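Local coordinates for protein threonine synthase (Brucella melitensis bv. 1, PDB 4F4F) that probably makes L-threonine and phosphate from O-phospho-L-homoserine and water, using pyridoxal 5'-phosphate, in the last step of threonine biosynthesis, at residues 259-264 with 313-318; 281-286 with 361-366; 32-37 with 321-326; 114-119 with 233-238. One frame throughout, in Å; residues are numbered along the deposited sequence.

Interaction 1: residues 259-264 with 313-318. With PLP (pyridoxal-5'-phosphate), chain C.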
loop_
_atom_site.group_PDB
_atom_site.type_symbol
_atom_site.label_atom_id
_atom_site.label_comp_id
_atom_site.label_asym_id
_atom_site.label_seq_id
_atom_site.Cartn_x
_atom_site.Cartn_y
_atom_site.Cartn_z
ATOM N N THR A 259 -5.549 -2.817 7.790
ATOM C CA THR A 259 -5.514 -3.481 6.471
ATOM C C THR A 259 -6.764 -3.103 5.688
ATOM O O THR A 259 -7.857 -3.099 6.231
ATOM C CB THR A 259 -5.494 -5.023 6.657
ATOM O OG1 THR A 259 -4.218 -5.436 7.144
ATOM C CG2 THR A 259 -5.791 -5.781 5.368
ATOM N N GLY A 260 -6.571 -2.785 4.419
ATOM C CA GLY A 260 -7.646 -2.600 3.477
ATOM C C GLY A 260 -7.471 -3.613 2.379
ATOM O O GLY A 260 -8.146 -4.657 2.372
ATOM N N ASN A 261 -6.571 -3.336 1.427
ATOM C CA ASN A 261 -6.450 -4.228 0.260
ATOM C C ASN A 261 -5.365 -5.290 0.395
ATOM O O ASN A 261 -5.040 -5.936 -0.592
ATOM C CB ASN A 261 -6.232 -3.409 -1.024
ATOM C CG ASN A 261 -7.531 -2.813 -1.535
ATOM O OD1 ASN A 261 -8.525 -3.538 -1.734
ATOM N ND2 ASN A 261 -7.564 -1.486 -1.654
ATOM N N PHE A 262 -4.835 -5.465 1.611
ATOM C CA PHE A 262 -4.006 -6.616 1.992
ATOM C C PHE A 262 -2.551 -6.613 1.554
ATOM O O PHE A 262 -1.802 -7.541 1.918
ATOM C CB PHE A 262 -4.650 -7.928 1.503
ATOM C CG PHE A 262 -4.497 -9.061 2.452
ATOM C CD1 PHE A 262 -5.287 -9.119 3.608
ATOM C CD2 PHE A 262 -3.602 -10.076 2.211
ATOM C CE1 PHE A 262 -5.161 -10.148 4.507
ATOM C CE2 PHE A 262 -3.473 -11.124 3.109
ATOM C CZ PHE A 262 -4.242 -11.166 4.257
ATOM N N GLY A 263 -2.135 -5.605 0.788
ATOM C CA GLY A 263 -0.809 -5.553 0.196
ATOM C C GLY A 263 0.251 -5.377 1.270
ATOM O O GLY A 263 1.311 -5.972 1.218
ATOM N N ASP A 264 -0.080 -4.559 2.253
ATOM C CA ASP A 264 0.787 -4.314 3.412
ATOM C C ASP A 264 1.090 -5.580 4.200
ATOM O O ASP A 264 2.252 -6.016 4.319
ATOM C CB ASP A 264 0.217 -3.199 4.337
ATOM C CG ASP A 264 -1.306 -3.298 4.662
ATOM O OD1 ASP A 264 -2.023 -4.405 4.576
ATOM O OD2 ASP A 264 -1.800 -2.172 5.094
ATOM N N MET A 313 -9.463 2.243 4.737
ATOM C CA MET A 313 -9.777 0.851 4.971
ATOM C C MET A 313 -11.258 0.545 4.703
ATOM O O MET A 313 -11.744 -0.540 5.007
ATOM C CB MET A 313 -9.366 0.473 6.403
ATOM C CG MET A 313 -7.862 0.490 6.616
ATOM S SD MET A 313 -7.413 0.633 8.365
ATOM C CE MET A 313 -8.344 -0.717 9.098
ATOM N N ASP A 314 -11.964 1.496 4.106
ATOM C CA ASP A 314 -13.373 1.299 3.786
ATOM C C ASP A 314 -13.469 0.495 2.492
ATOM O O ASP A 314 -13.695 1.050 1.415
ATOM C CB ASP A 314 -14.097 2.644 3.691
ATOM C CG ASP A 314 -14.386 3.274 5.078
ATOM O OD1 ASP A 314 -14.163 2.632 6.125
ATOM O OD2 ASP A 314 -14.863 4.432 5.115
ATOM N N ILE A 315 -13.258 -0.820 2.614
ATOM C CA ILE A 315 -13.225 -1.728 1.457
ATOM C C ILE A 315 -14.424 -2.645 1.434
ATOM O O ILE A 315 -14.864 -3.128 2.492
ATOM C CB ILE A 315 -11.965 -2.637 1.431
ATOM C CG1 ILE A 315 -11.783 -3.409 2.769
ATOM C CG2 ILE A 315 -10.736 -1.811 1.093
ATOM C CD1 ILE A 315 -11.012 -4.732 2.661
ATOM N N GLN A 316 -14.930 -2.910 0.230
ATOM C CA GLN A 316 -15.939 -3.960 0.024
ATOM C C GLN A 316 -15.245 -5.326 -0.152
ATOM O O GLN A 316 -15.652 -6.330 0.429
ATOM C CB GLN A 316 -16.809 -3.638 -1.193
ATOM C CG GLN A 316 -17.966 -4.606 -1.331
ATOM C CD GLN A 316 -19.092 -4.061 -2.196
ATOM O OE1 GLN A 316 -18.923 -3.837 -3.393
ATOM N NE2 GLN A 316 -20.243 -3.851 -1.586
ATOM N N ILE A 317 -14.184 -5.325 -0.955
ATOM C CA ILE A 317 -13.325 -6.496 -1.171
ATOM C C ILE A 317 -11.855 -6.090 -1.004
ATOM O O ILE A 317 -11.506 -4.924 -1.064
ATOM C CB ILE A 317 -13.519 -7.132 -2.568
ATOM C CG1 ILE A 317 -13.212 -6.130 -3.692
ATOM C CG2 ILE A 317 -14.923 -7.724 -2.728
ATOM C CD1 ILE A 317 -13.303 -6.730 -5.103
ATOM N N SER A 318 -10.997 -7.063 -0.768
ATOM C CA SER A 318 -9.609 -6.775 -0.489
ATOM C C SER A 318 -8.754 -7.222 -1.696
ATOM O O SER A 318 -8.564 -8.418 -1.911
ATOM C CB SER A 318 -9.211 -7.497 0.781
ATOM O OG SER A 318 -7.925 -7.143 1.186
HETATM N N1 PLP C . -4.110 2.706 6.514
HETATM C C2 PLP C . -3.885 3.824 5.723
HETATM C C2A PLP C . -3.604 5.205 6.275
HETATM C C3 PLP C . -3.891 3.677 4.239
HETATM O O3 PLP C . -3.657 4.786 3.449
HETATM C C4 PLP C . -4.175 2.301 3.690
HETATM C C4A PLP C . -4.200 2.010 2.224
HETATM C C5 PLP C . -4.391 1.173 4.629
HETATM C C6 PLP C . -4.331 1.456 6.015
HETATM C C5A PLP C . -4.627 -0.244 4.065
HETATM O O4P PLP C . -3.473 -0.800 3.307
HETATM P P PLP C . -3.484 -2.175 2.404
HETATM O O1P PLP C . -4.064 -3.247 3.313
HETATM O O2P PLP C . -4.371 -1.822 1.228
HETATM O O3P PLP C . -2.063 -2.469 1.970
#
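Backbone amides of 259-264 hold the cofactor phosphate, a worked example of the phosphate cup of fold type II pyridoxal-phosphate enzymes. Phosphate oxygen O1P accepts from Gly-260 N (2.8 Å) and Phe-262 N (2.9 Å), while O2P takes Asn-261 N at 2.7 Å and O3P takes Asp-264 N at 2.9 Å. The loop and the N-terminal end of the helix meet the anionic group, whose charge the helix dipole may steady. Across the segments, Ser-318 OG, anti to its own backbone N, donates to Gly-260 O, an oxygen less surely placed; just beyond the second segment, Ser-319 N donates to Asn-261 OD1. Van der Waals contacts complete it: Met-313 CG lies 3.6 Å from Thr-259 O and 3.7 Å from PLP C6, bridging loop and cofactor ring, and Ile-315 CG2 packs against Gly-260 CA at 4.0 Å. The cup follows strand 253-258 and opens helix 263-274; Leu-291 of helix 290-297 packs on Thr-259, Phe-262 and Ser-318, and strand 278-285 runs alongside.

Interaction 2: residues 281-286 with 361-366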
loop_
_atom_site.group_PDB
_atom_site.type_symbol
_atom_site.label_atom_id
_atom_site.label_comp_id
_atom_site.label_asym_id
_atom_site.label_seq_id
_atom_site.Cartn_x
_atom_site.Cartn_y
_atom_site.Cartn_z
ATOM N N LEU A 281 0.788 -12.623 12.491
ATOM C CA LEU A 281 0.420 -11.568 11.576
ATOM C C LEU A 281 -1.069 -11.316 11.817
ATOM O O LEU A 281 -1.881 -12.249 11.716
ATOM C CB LEU A 281 0.684 -11.973 10.119
ATOM C CG LEU A 281 2.132 -12.115 9.662
ATOM C CD1 LEU A 281 2.203 -12.862 8.332
ATOM C CD2 LEU A 281 2.777 -10.724 9.553
ATOM N N ILE A 282 -1.425 -10.097 12.204
ATOM C CA ILE A 282 -2.807 -9.823 12.635
ATOM C C ILE A 282 -3.385 -8.768 11.715
ATOM O O ILE A 282 -2.809 -7.672 11.541
ATOM C CB ILE A 282 -2.860 -9.368 14.115
ATOM C CG1 ILE A 282 -2.188 -10.413 15.014
ATOM C CG2 ILE A 282 -4.306 -9.132 14.539
ATOM C CD1 ILE A 282 -2.215 -10.099 16.517
ATOM N N ILE A 283 -4.517 -9.109 11.110
ATOM C CA ILE A 283 -5.255 -8.237 10.226
ATOM C C ILE A 283 -6.158 -7.388 11.093
ATOM O O ILE A 283 -6.961 -7.937 11.868
ATOM C CB ILE A 283 -6.143 -9.066 9.239
ATOM C CG1 ILE A 283 -5.304 -10.085 8.417
ATOM C CG2 ILE A 283 -6.980 -8.134 8.373
ATOM C CD1 ILE A 283 -6.072 -11.299 7.882
ATOM N N ALA A 284 -6.078 -6.071 10.968
ATOM C CA ALA A 284 -6.955 -5.184 11.732
ATOM C C ALA A 284 -7.873 -4.432 10.755
ATOM O O ALA A 284 -7.393 -3.763 9.831
ATOM C CB ALA A 284 -6.135 -4.196 12.569
ATOM N N THR A 285 -9.187 -4.553 10.963
ATOM C CA THR A 285 -10.155 -4.008 10.039
ATOM C C THR A 285 -11.017 -2.984 10.785
ATOM O O THR A 285 -11.097 -2.989 12.020
ATOM C CB THR A 285 -11.099 -5.102 9.456
ATOM O OG1 THR A 285 -12.169 -5.380 10.399
ATOM C CG2 THR A 285 -10.299 -6.380 9.104
ATOM N N ASN A 286 -11.655 -2.119 10.013
ATOM C CA ASN A 286 -12.749 -1.308 10.503
ATOM C C ASN A 286 -14.081 -2.067 10.366
ATOM O O ASN A 286 -14.070 -3.292 10.175
ATOM C CB ASN A 286 -12.714 0.131 9.913
ATOM C CG ASN A 286 -13.059 0.227 8.424
ATOM O OD1 ASN A 286 -13.825 -0.565 7.870
ATOM N ND2 ASN A 286 -12.517 1.265 7.779
ATOM N N SER A 361 -3.477 -20.691 10.451
ATOM C CA SER A 361 -2.249 -21.072 11.102
ATOM C C SER A 361 -1.236 -19.941 11.141
ATOM O O SER A 361 -0.318 -19.976 11.962
ATOM C CB SER A 361 -1.620 -22.313 10.444
ATOM O OG SER A 361 -0.930 -21.974 9.282
ATOM N N GLU A 362 -1.375 -18.953 10.246
ATOM C CA GLU A 362 -0.429 -17.856 10.192
ATOM C C GLU A 362 -1.016 -16.454 10.414
ATOM O O GLU A 362 -0.255 -15.509 10.697
ATOM C CB GLU A 362 0.292 -17.898 8.839
ATOM C CG GLU A 362 0.956 -19.253 8.558
ATOM C CD GLU A 362 1.934 -19.119 7.408
ATOM O OE1 GLU A 362 1.634 -19.593 6.316
ATOM O OE2 GLU A 362 2.971 -18.466 7.591
ATOM N N PHE A 363 -2.337 -16.325 10.317
ATOM C CA PHE A 363 -3.025 -15.036 10.391
ATOM C C PHE A 363 -4.144 -15.110 11.414
ATOM O O PHE A 363 -4.745 -16.170 11.598
ATOM C CB PHE A 363 -3.669 -14.637 9.037
ATOM C CG PHE A 363 -2.690 -14.376 7.931
ATOM C CD1 PHE A 363 -2.189 -15.427 7.174
ATOM C CD2 PHE A 363 -2.276 -13.086 7.647
ATOM C CE1 PHE A 363 -1.268 -15.205 6.180
ATOM C CE2 PHE A 363 -1.372 -12.840 6.617
ATOM C CZ PHE A 363 -0.869 -13.897 5.895
ATOM N N SER A 364 -4.408 -13.997 12.087
ATOM C CA SER A 364 -5.697 -13.775 12.726
ATOM C C SER A 364 -6.190 -12.361 12.397
ATOM O O SER A 364 -5.534 -11.621 11.680
ATOM C CB SER A 364 -5.656 -14.055 14.222
ATOM O OG SER A 364 -4.636 -13.363 14.809
ATOM N N ALA A 365 -7.381 -12.035 12.865
ATOM C CA ALA A 365 -8.079 -10.838 12.437
ATOM C C ALA A 365 -8.962 -10.306 13.521
ATOM O O ALA A 365 -9.549 -11.078 14.299
ATOM C CB ALA A 365 -8.926 -11.142 11.218
ATOM N N GLY A 366 -9.052 -8.986 13.594
ATOM C CA GLY A 366 -10.059 -8.374 14.447
ATOM C C GLY A 366 -10.510 -7.067 13.842
ATOM O O GLY A 366 -9.928 -6.576 12.846
HETATM O O HOH W 1 -1.118 -14.824 13.365
#
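Two parallel neighbours at the border of the mixed six-stranded sheet, strands 278-285 and 363-367, meet here, the second being the outermost strand on its side within the chain. The axes of strand segments 281-285 and 363-366 approach to 4.5 Å at 24°, a local strand twist. The ladder has the offset pattern of parallel pairing: Ile-283 is bonded on both sides of its pair with Ala-365, its N donating to Ser-364 O (2.8 Å, nearly straight at 176°) and its O accepting from Gly-366 N (2.9 Å), which arrives almost along the C=O axis. Ser-364 N reaches Leu-281 O at 3.1 Å, and Thr-285 N reaches Gly-366 O at 2.9 Å. Beyond the regular bonds, water 1 accepts from Leu-281 N at 3.0 Å.

Side chains sort by face. Leu-281 and Phe-363 lie side by side, both with CG anti to the carbonyl carbon, so that CD1 of Leu-281 touches CE2 of Phe-363 at 4.0 Å; Ile-283 and Ala-365 pack CB against CB on the same face, against helices 263-274 and 290-297. On the reverse face Ile-282 CG1 meets Ser-364 OG at 3.8 Å, and helix 390-402 lies over Ile-282 and Ala-284. Helices on both faces of a largely parallel sheet make the layered alpha/beta architecture of fold type II pyridoxal-phosphate enzymes.

Interaction 3: residues 32-37 with 321-326; sequences GGLYLP and FERLLF
Arg-323 leaves its helix with CG anti to the carbonyl carbon (chi1 -79°) and runs extended from CG to NE, which carries the guanidinium out to 32-37. There it grips a single oxygen side-on: NH2 donates to Tyr-35 O at 2.7 Å, in the carbonyl plane on a lone pair, while NE donates to it at 3.1 Å from above that plane. NH1 is hydrogen-bonded to Ile-227 O. Leu-34 crosses the arginine at about a right angle, its CB seated 3.7 Å over the centre of the guanidinium face, and Leu-36 CD2 lies at the edge, 3.6 Å from Arg-323 NE. The contact joins the N-terminal antiparallel pair of strands 8-10 and 35-37 to helix 321-328 of the cofactor-binding region. Further along that helix, Leu-36 CD1 meets the ring edge of Phe-326 at CD2, 3.6 Å away. Glu-322, extended, reaches Gly-32 O through water 2, which donates to its OE1 at 2.8 Å; its OE2 forms a salt bridge to Arg-12 NE and a hydrogen bond with Thr-11 OG1.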
loop_
_atom_site.group_PDB
_atom_site.type_symbol
_atom_site.label_atom_id
_atom_site.label_comp_id
_atom_site.label_asym_id
_atom_site.label_seq_id
_atom_site.Cartn_x
_atom_site.Cartn_y
_atom_site.Cartn_z
ATOM N N GLY A 32 -6.147 -12.337 -15.747
ATOM C CA GLY A 32 -6.917 -11.717 -14.711
ATOM C C GLY A 32 -6.357 -11.856 -13.308
ATOM O O GLY A 32 -6.890 -11.274 -12.385
ATOM N N GLY A 33 -5.288 -12.625 -13.139
ATOM C CA GLY A 33 -4.646 -12.770 -11.874
ATOM C C GLY A 33 -3.581 -11.759 -11.536
ATOM O O GLY A 33 -3.369 -10.776 -12.259
ATOM N N LEU A 34 -2.911 -12.039 -10.422
ATOM C CA LEU A 34 -1.929 -11.165 -9.849
ATOM C C LEU A 34 -0.582 -11.865 -9.871
ATOM O O LEU A 34 -0.495 -13.072 -9.638
ATOM C CB LEU A 34 -2.311 -10.817 -8.418
ATOM C CG LEU A 34 -3.691 -10.166 -8.229
ATOM C CD1 LEU A 34 -3.985 -10.010 -6.733
ATOM C CD2 LEU A 34 -3.712 -8.846 -8.949
ATOM N N TYR A 35 0.466 -11.096 -10.150
ATOM C CA TYR A 35 1.819 -11.662 -10.187
ATOM C C TYR A 35 2.469 -11.861 -8.816
ATOM O O TYR A 35 2.377 -11.007 -7.940
ATOM C CB TYR A 35 2.721 -10.827 -11.116
ATOM C CG TYR A 35 2.536 -11.213 -12.552
ATOM C CD1 TYR A 35 2.983 -12.438 -12.997
ATOM C CD2 TYR A 35 1.919 -10.373 -13.470
ATOM C CE1 TYR A 35 2.816 -12.848 -14.289
ATOM C CE2 TYR A 35 1.766 -10.757 -14.803
ATOM C CZ TYR A 35 2.236 -11.996 -15.216
ATOM O OH TYR A 35 2.110 -12.451 -16.535
ATOM N N LEU A 36 3.132 -13.006 -8.663
ATOM C CA LEU A 36 3.901 -13.338 -7.472
ATOM C C LEU A 36 5.211 -13.989 -7.865
ATOM O O LEU A 36 5.299 -14.602 -8.919
ATOM C CB LEU A 36 3.150 -14.324 -6.583
ATOM C CG LEU A 36 1.986 -13.820 -5.758
ATOM C CD1 LEU A 36 1.204 -15.033 -5.185
ATOM C CD2 LEU A 36 2.482 -12.884 -4.659
ATOM N N PRO A 37 6.243 -13.870 -7.005
ATOM C CA PRO A 37 7.476 -14.554 -7.288
ATOM C C PRO A 37 7.302 -16.044 -7.450
ATOM O O PRO A 37 6.547 -16.641 -6.725
ATOM C CB PRO A 37 8.377 -14.253 -6.083
ATOM C CG PRO A 37 7.686 -13.292 -5.277
ATOM C CD PRO A 37 6.330 -13.010 -5.812
ATOM N N PHE A 321 -5.973 -9.935 -1.399
ATOM C CA PHE A 321 -6.270 -11.197 -0.665
ATOM C C PHE A 321 -6.051 -12.433 -1.556
ATOM O O PHE A 321 -5.606 -13.478 -1.085
ATOM C CB PHE A 321 -7.696 -11.162 -0.131
ATOM C CG PHE A 321 -8.039 -12.298 0.791
ATOM C CD1 PHE A 321 -7.309 -12.530 1.940
ATOM C CD2 PHE A 321 -9.126 -13.103 0.519
ATOM C CE1 PHE A 321 -7.650 -13.572 2.802
ATOM C CE2 PHE A 321 -9.450 -14.149 1.356
ATOM C CZ PHE A 321 -8.722 -14.377 2.503
ATOM N N GLU A 322 -6.321 -12.275 -2.845
ATOM C CA GLU A 322 -6.079 -13.313 -3.850
ATOM C C GLU A 322 -4.656 -13.844 -3.833
ATOM O O GLU A 322 -4.465 -15.032 -4.081
ATOM C CB GLU A 322 -6.453 -12.813 -5.271
ATOM C CG GLU A 322 -6.155 -13.806 -6.393
ATOM C CD GLU A 322 -6.630 -13.349 -7.764
ATOM O OE1 GLU A 322 -7.406 -12.367 -7.854
ATOM O OE2 GLU A 322 -6.247 -14.003 -8.739
ATOM N N ARG A 323 -3.670 -13.000 -3.515
ATOM C CA ARG A 323 -2.301 -13.480 -3.444
ATOM C C ARG A 323 -2.182 -14.487 -2.297
ATOM O O ARG A 323 -1.572 -15.572 -2.464
ATOM C CB ARG A 323 -1.299 -12.334 -3.308
ATOM C CG ARG A 323 -1.005 -11.626 -4.598
ATOM C CD ARG A 323 -0.069 -10.433 -4.399
ATOM N NE ARG A 323 0.592 -10.041 -5.647
ATOM C CZ ARG A 323 0.273 -8.987 -6.389
ATOM N NH1 ARG A 323 -0.704 -8.146 -6.055
ATOM N NH2 ARG A 323 0.925 -8.743 -7.505
ATOM N N LEU A 324 -2.804 -14.191 -1.158
ATOM C CA LEU A 324 -2.746 -15.160 -0.066
ATOM C C LEU A 324 -3.548 -16.415 -0.394
ATOM O O LEU A 324 -3.118 -17.537 -0.047
ATOM C CB LEU A 324 -3.194 -14.576 1.275
ATOM C CG LEU A 324 -3.264 -15.547 2.483
ATOM C CD1 LEU A 324 -1.906 -16.190 2.765
ATOM C CD2 LEU A 324 -3.783 -14.830 3.708
ATOM N N LEU A 325 -4.722 -16.250 -1.012
ATOM C CA LEU A 325 -5.504 -17.408 -1.419
ATOM C C LEU A 325 -4.665 -18.394 -2.244
ATOM O O LEU A 325 -4.746 -19.599 -2.062
ATOM C CB LEU A 325 -6.738 -16.988 -2.232
ATOM C CG LEU A 325 -7.877 -16.342 -1.456
ATOM C CD1 LEU A 325 -9.006 -15.860 -2.384
ATOM C CD2 LEU A 325 -8.445 -17.309 -0.415
ATOM N N PHE A 326 -3.905 -17.870 -3.197
ATOM C CA PHE A 326 -3.054 -18.692 -4.076
ATOM C C PHE A 326 -2.068 -19.484 -3.228
ATOM O O PHE A 326 -1.959 -20.703 -3.383
ATOM C CB PHE A 326 -2.310 -17.779 -5.064
ATOM C CG PHE A 326 -1.497 -18.478 -6.111
ATOM C CD1 PHE A 326 -2.078 -19.369 -6.994
ATOM C CD2 PHE A 326 -0.138 -18.183 -6.268
ATOM C CE1 PHE A 326 -1.318 -19.967 -8.008
ATOM C CE2 PHE A 326 0.615 -18.761 -7.272
ATOM C CZ PHE A 326 0.029 -19.663 -8.142
HETATM O O HOH W 2 -6.714 -10.397 -9.762
#

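Interaction 4: residues 114-119 with 233-238. With PLP (pyridoxal-5'-phosphate), chain C.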
loop_
_atom_site.group_PDB
_atom_site.type_symbol
_atom_site.label_atom_id
_atom_site.label_comp_id
_atom_site.label_asym_id
_atom_site.label_seq_id
_atom_site.Cartn_x
_atom_site.Cartn_y
_atom_site.Cartn_z
ATOM N N LEU A 114 2.881 11.849 4.499
ATOM C CA LEU A 114 2.518 11.455 5.858
ATOM C C LEU A 114 1.688 10.187 5.911
ATOM O O LEU A 114 0.833 10.024 6.776
ATOM C CB LEU A 114 1.767 12.600 6.551
ATOM C CG LEU A 114 2.410 13.990 6.439
ATOM C CD1 LEU A 114 1.595 15.005 7.254
ATOM C CD2 LEU A 114 3.859 13.959 6.878
ATOM N N ALA A 115 1.925 9.280 4.977
ATOM C CA ALA A 115 1.169 8.035 4.934
ATOM C C ALA A 115 1.940 6.888 4.273
ATOM O O ALA A 115 2.830 7.086 3.463
ATOM C CB ALA A 115 -0.164 8.243 4.230
ATOM N N PHE A 116 1.565 5.682 4.656
ATOM C CA PHE A 116 2.403 4.517 4.415
ATOM C C PHE A 116 2.562 4.180 2.921
ATOM O O PHE A 116 3.558 3.556 2.545
ATOM C CB PHE A 116 1.874 3.318 5.221
ATOM C CG PHE A 116 0.969 2.460 4.441
ATOM C CD1 PHE A 116 -0.327 2.819 4.261
ATOM C CD2 PHE A 116 1.445 1.318 3.837
ATOM C CE1 PHE A 116 -1.150 2.046 3.504
ATOM C CE2 PHE A 116 0.596 0.535 3.069
ATOM C CZ PHE A 116 -0.688 0.907 2.907
ATOM N N LYS A 117 1.616 4.603 2.069
ATOM C CA LYS A 117 1.776 4.388 0.605
ATOM C C LYS A 117 3.028 5.065 0.000
ATOM O O LYS A 117 3.547 4.622 -1.023
ATOM C CB LYS A 117 0.481 4.736 -0.161
ATOM C CG LYS A 117 -0.618 3.746 0.146
ATOM C CD LYS A 117 -1.906 4.050 -0.602
ATOM C CE LYS A 117 -3.046 3.118 -0.190
ATOM N NZ LYS A 117 -3.424 3.282 1.225
ATOM N N ASP A 118 3.583 6.058 0.690
ATOM C CA ASP A 118 4.844 6.651 0.286
ATOM C C ASP A 118 5.974 5.632 0.197
ATOM O O ASP A 118 6.849 5.781 -0.641
ATOM C CB ASP A 118 5.325 7.702 1.268
ATOM C CG ASP A 118 4.436 8.920 1.320
ATOM O OD1 ASP A 118 3.752 9.238 0.320
ATOM O OD2 ASP A 118 4.415 9.566 2.390
ATOM N N VAL A 119 5.983 4.639 1.082
ATOM C CA VAL A 119 7.119 3.698 1.168
ATOM C C VAL A 119 7.237 3.005 -0.181
ATOM O O VAL A 119 8.297 3.027 -0.788
ATOM C CB VAL A 119 6.966 2.637 2.283
ATOM C CG1 VAL A 119 8.082 1.575 2.173
ATOM C CG2 VAL A 119 6.940 3.276 3.684
ATOM N N MET A 233 6.096 -5.166 -3.033
ATOM C CA MET A 233 7.481 -5.534 -2.792
ATOM C C MET A 233 8.237 -4.620 -1.806
ATOM O O MET A 233 8.902 -5.113 -0.915
ATOM C CB MET A 233 8.211 -5.601 -4.135
ATOM C CG MET A 233 9.673 -5.911 -4.034
ATOM S SD MET A 233 10.404 -5.837 -5.683
ATOM C CE MET A 233 11.362 -4.354 -5.570
ATOM N N PRO A 234 8.180 -3.294 -1.971
ATOM C CA PRO A 234 9.005 -2.464 -1.090
ATOM C C PRO A 234 8.623 -2.526 0.391
ATOM O O PRO A 234 9.412 -2.156 1.280
ATOM C CB PRO A 234 8.807 -1.054 -1.642
ATOM C CG PRO A 234 8.325 -1.225 -3.039
ATOM C CD PRO A 234 7.508 -2.485 -3.001
ATOM N N GLN A 235 7.387 -2.918 0.644
ATOM C CA GLN A 235 6.868 -2.943 1.988
ATOM C C GLN A 235 7.459 -4.083 2.825
ATOM O O GLN A 235 7.452 -4.011 4.056
ATOM C CB GLN A 235 5.370 -3.020 1.927
ATOM C CG GLN A 235 4.777 -1.783 1.296
ATOM C CD GLN A 235 3.291 -1.678 1.534
ATOM O OE1 GLN A 235 2.506 -1.883 0.613
ATOM N NE2 GLN A 235 2.878 -1.410 2.837
ATOM N N VAL A 236 8.050 -5.064 2.151
ATOM C CA VAL A 236 8.749 -6.163 2.827
ATOM C C VAL A 236 9.858 -5.620 3.755
ATOM O O VAL A 236 10.084 -6.141 4.846
ATOM C CB VAL A 236 9.342 -7.134 1.798
ATOM C CG1 VAL A 236 10.134 -8.256 2.504
ATOM C CG2 VAL A 236 8.252 -7.735 0.920
ATOM N N VAL A 237 10.475 -4.513 3.346
ATOM C CA VAL A 237 11.647 -4.017 3.996
ATOM C C VAL A 237 11.399 -3.673 5.469
ATOM O O VAL A 237 12.189 -4.042 6.339
ATOM C CB VAL A 237 12.248 -2.808 3.248
ATOM C CG1 VAL A 237 13.474 -2.292 3.989
ATOM C CG2 VAL A 237 12.655 -3.206 1.797
ATOM N N TYR A 238 10.328 -2.938 5.756
ATOM C CA TYR A 238 10.178 -2.427 7.108
ATOM C C TYR A 238 9.823 -3.524 8.124
ATOM O O TYR A 238 10.028 -3.356 9.322
ATOM C CB TYR A 238 9.280 -1.221 7.199
ATOM C CG TYR A 238 7.938 -1.363 6.571
ATOM C CD1 TYR A 238 6.968 -2.149 7.146
ATOM C CD2 TYR A 238 7.598 -0.607 5.467
ATOM C CE1 TYR A 238 5.702 -2.253 6.561
ATOM C CE2 TYR A 238 6.344 -0.700 4.905
ATOM C CZ TYR A 238 5.415 -1.522 5.449
ATOM O OH TYR A 238 4.145 -1.582 4.862
HETATM N N1 PLP C . -4.110 2.706 6.514
HETATM C C2 PLP C . -3.885 3.824 5.723
HETATM C C2A PLP C . -3.604 5.205 6.275
HETATM C C3 PLP C . -3.891 3.677 4.239
HETATM O O3 PLP C . -3.657 4.786 3.449
HETATM C C4 PLP C . -4.175 2.301 3.690
HETATM C C4A PLP C . -4.200 2.010 2.224
HETATM C C5 PLP C . -4.391 1.173 4.629
HETATM C C6 PLP C . -4.331 1.456 6.015
HETATM C C5A PLP C . -4.627 -0.244 4.065
HETATM O O4P PLP C . -3.473 -0.800 3.307
HETATM P P PLP C . -3.484 -2.175 2.404
HETATM O O1P PLP C . -4.064 -3.247 3.313
HETATM O O2P PLP C . -4.371 -1.822 1.228
HETATM O O3P PLP C . -2.063 -2.469 1.970
#
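The striking feature is how closely a phenylalanine edge crowds the cofactor: Phe-116 CE1 stands 3.0 Å from C4 of PLP, with chi1 at 95°, well off the staggered positions. This is the lysine segment leading into helix 117-134 of a fold type II pyridoxal-phosphate enzyme. Lys-117, CG anti to the carbonyl carbon and the chain bent only at its last torsion (chi4 64°), is linked through NZ to PLP C4A at 1.8 Å, too long for a settled imine, so the state of the bond is left open; the family would form a lysine-PLP aldimine. The same nitrogen makes a weak hydrogen bond to PLP O3 at 2.7 Å. Lys-117 CG lies over one face of the Phe-116 ring, offset toward the rim.

Segment 233-238 closes on Phe-116 from the far edge of its ring. There, near CE2, the side chain of Gln-235 crosses that of Phe-116 at about a right angle, amide and ring planes 46° apart, and Asp-264 of the phosphate cup touches both residues. One turn on from Phe-116, Val-119, with CG1 anti to its backbone N, turns that methyl to the rim of Tyr-238, where it lies 4.0 Å from CE2.

The cofactor unites interactions 1 and 4: 259-264 holds its phosphate while 114-119 holds its C4A end, and Asp-264 OD2 comes 3.9 Å from Phe-116 CZ where the two meet. Interaction 2 extends the sheet behind the phosphate cup, with Thr-259 N probably hydrogen-bonded to Ala-284 O at 2.9 Å. The ring of Phe-262 passes from the cup to interaction 3, its CZ touching Leu-324 CD2 at 3.7 Å, and the same Leu-324 CD2 lies 3.5 Å from Phe-363 CE1 of interaction 2. The side chain of Arg-323 remains about 10 Å from PLP. Interaction 4 touches neither interaction 2 nor interaction 3, whose nearest atoms are about 9 and 8 Å away.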